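Local coordinates for protein-L-isoaspartate(D-aspartate) O-methyltransferase (Sulfolobus tokodaii, PDB 1VBF) that probably methylates L-isoaspartyl residues of damaged proteins, using S-adenosyl-L-methionine as methyl donor, and so takes part in protein repair, at residues 75-80 with 96-101. Sequence-based numbering, arbitrary orientation.
Sequences LEIGTG and VSVEIN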
loop_
_atom_site.group_PDB
_atom_site.type_symbol
_atom_site.label_atom_id
_atom_site.label_comp_id
_atom_site.label_asym_id
_atom_site.label_seq_id
_atom_site.Cartn_x
_atom_site.Cartn_y
_atom_site.Cartn_z
ATOM N N LEU B 75 -40.400 4.871 -4.936
ATOM C CA LEU B 75 -39.740 3.636 -5.343
ATOM C C LEU B 75 -38.553 3.441 -4.395
ATOM O O LEU B 75 -37.752 4.362 -4.220
ATOM C CB LEU B 75 -39.236 3.743 -6.786
ATOM C CG LEU B 75 -38.322 2.588 -7.219
ATOM C CD1 LEU B 75 -39.141 1.328 -7.377
ATOM C CD2 LEU B 75 -37.619 2.921 -8.521
ATOM N N GLU B 76 -38.449 2.263 -3.782
ATOM C CA GLU B 76 -37.357 1.942 -2.860
ATOM C C GLU B 76 -36.545 0.742 -3.350
ATOM O O GLU B 76 -37.084 -0.366 -3.424
ATOM C CB GLU B 76 -37.906 1.590 -1.470
ATOM C CG GLU B 76 -36.843 1.057 -0.520
ATOM C CD GLU B 76 -37.405 0.470 0.759
ATOM O OE1 GLU B 76 -38.059 -0.588 0.690
ATOM O OE2 GLU B 76 -37.189 1.056 1.843
ATOM N N ILE B 77 -35.256 0.944 -3.650
ATOM C CA ILE B 77 -34.406 -0.152 -4.120
ATOM C C ILE B 77 -33.633 -0.824 -2.976
ATOM O O ILE B 77 -32.628 -0.296 -2.510
ATOM C CB ILE B 77 -33.366 0.316 -5.157
ATOM C CG1 ILE B 77 -34.013 1.187 -6.248
ATOM C CG2 ILE B 77 -32.684 -0.898 -5.760
ATOM C CD1 ILE B 77 -35.126 0.546 -7.043
ATOM N N GLY B 78 -34.107 -1.985 -2.532
ATOM C CA GLY B 78 -33.448 -2.711 -1.464
ATOM C C GLY B 78 -34.300 -2.870 -0.215
ATOM O O GLY B 78 -33.934 -2.413 0.867
ATOM N N THR B 79 -35.431 -3.548 -0.341
ATOM C CA THR B 79 -36.351 -3.740 0.778
ATOM C C THR B 79 -35.691 -4.155 2.085
ATOM O O THR B 79 -35.955 -3.568 3.133
ATOM C CB THR B 79 -37.451 -4.779 0.418
ATOM O OG1 THR B 79 -38.099 -4.366 -0.790
ATOM C CG2 THR B 79 -38.495 -4.879 1.525
ATOM N N GLY B 80 -34.835 -5.162 2.033
ATOM C CA GLY B 80 -34.189 -5.596 3.251
ATOM C C GLY B 80 -35.207 -6.078 4.264
ATOM O O GLY B 80 -36.116 -6.819 3.900
ATOM N N VAL B 96 -43.533 1.301 -3.902
ATOM C CA VAL B 96 -43.117 0.118 -4.655
ATOM C C VAL B 96 -41.694 -0.186 -4.156
ATOM O O VAL B 96 -40.820 0.666 -4.230
ATOM C CB VAL B 96 -43.079 0.390 -6.167
ATOM C CG1 VAL B 96 -42.413 -0.769 -6.875
ATOM C CG2 VAL B 96 -44.499 0.595 -6.711
ATOM N N SER B 97 -41.459 -1.389 -3.647
ATOM C CA SER B 97 -40.150 -1.731 -3.117
ATOM C C SER B 97 -39.561 -3.032 -3.676
ATOM O O SER B 97 -40.180 -4.090 -3.585
ATOM C CB SER B 97 -40.231 -1.831 -1.605
ATOM O OG SER B 97 -39.000 -2.247 -1.044
ATOM N N VAL B 98 -38.337 -2.950 -4.195
ATOM C CA VAL B 98 -37.664 -4.088 -4.803
ATOM C C VAL B 98 -36.556 -4.735 -3.960
ATOM O O VAL B 98 -35.771 -4.040 -3.339
ATOM C CB VAL B 98 -37.028 -3.643 -6.136
ATOM C CG1 VAL B 98 -36.488 -4.849 -6.888
ATOM C CG2 VAL B 98 -38.041 -2.838 -6.946
ATOM N N GLU B 99 -36.487 -6.065 -3.963
ATOM C CA GLU B 99 -35.456 -6.802 -3.245
ATOM C C GLU B 99 -34.904 -7.889 -4.185
ATOM O O GLU B 99 -35.673 -8.632 -4.783
ATOM C CB GLU B 99 -36.027 -7.441 -1.988
ATOM C CG GLU B 99 -35.052 -8.410 -1.344
ATOM C CD GLU B 99 -33.758 -7.734 -0.921
ATOM O OE1 GLU B 99 -32.669 -8.286 -1.196
ATOM O OE2 GLU B 99 -33.833 -6.647 -0.308
ATOM N N ILE B 100 -33.584 -7.995 -4.313
ATOM C CA ILE B 100 -32.993 -8.967 -5.228
ATOM C C ILE B 100 -32.677 -10.320 -4.616
ATOM O O ILE B 100 -32.604 -11.330 -5.320
ATOM C CB ILE B 100 -31.688 -8.394 -5.875
ATOM C CG1 ILE B 100 -31.272 -9.228 -7.079
ATOM C CG2 ILE B 100 -30.541 -8.417 -4.887
ATOM C CD1 ILE B 100 -30.221 -8.535 -7.938
ATOM N N ASN B 101 -32.498 -10.332 -3.302
ATOM C CA ASN B 101 -32.145 -11.552 -2.589
ATOM C C ASN B 101 -33.403 -12.223 -2.101
ATOM O O ASN B 101 -34.180 -11.638 -1.353
ATOM C CB ASN B 101 -31.216 -11.208 -1.425
ATOM C CG ASN B 101 -30.839 -12.415 -0.592
ATOM O OD1 ASN B 101 -31.678 -13.007 0.091
ATOM N ND2 ASN B 101 -29.571 -12.783 -0.633
HETATM O O HOH W 1 -39.387 -6.613 -1.946
#
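Gly80 N donates a nearly straight hydrogen bond (165°) to Glu99 OE2 (2.9 Å), reaching its anti side 27° out of the carboxylate plane and joining the loop after the first strand of a Rossmann-type methyltransferase to the end of the second. The sequence Glu-Ile-Gly-Thr-Gly is the glycine-rich motif of this superfamily; in relatives an acidic residue at the second strand's end binds the ribose hydroxyls of S-adenosyl-L-methionine, a role Glu99 would be placed to share. Bent at chi2 (61°), Glu99 turns back toward Gly80, and its OE1 accepts from Asn101 N. Val98 O takes two donors, Gly78 N nearly in line with the C=O at 2.8 Å, though its N-H is bent, and Thr79 N from above the carbonyl plane at 3.1 Å, as the chain turns across the end of strand 94-99. At its positive phi, a CB on Gly78 would jam against the preceding carbonyl O. On the sheet face carrying Glu76 and Ser97, Ser97 OG gives its proton to the anti lone pair of Glu76 OE1 (2.6 Å); Thr85 OG1, on the helix 83-91 linking the strands of this beta-alpha-beta unit, also hydrogen-bonds OE1. On the opposite face, Leu75 CD1 lies 3.9 Å from Val96 CG1.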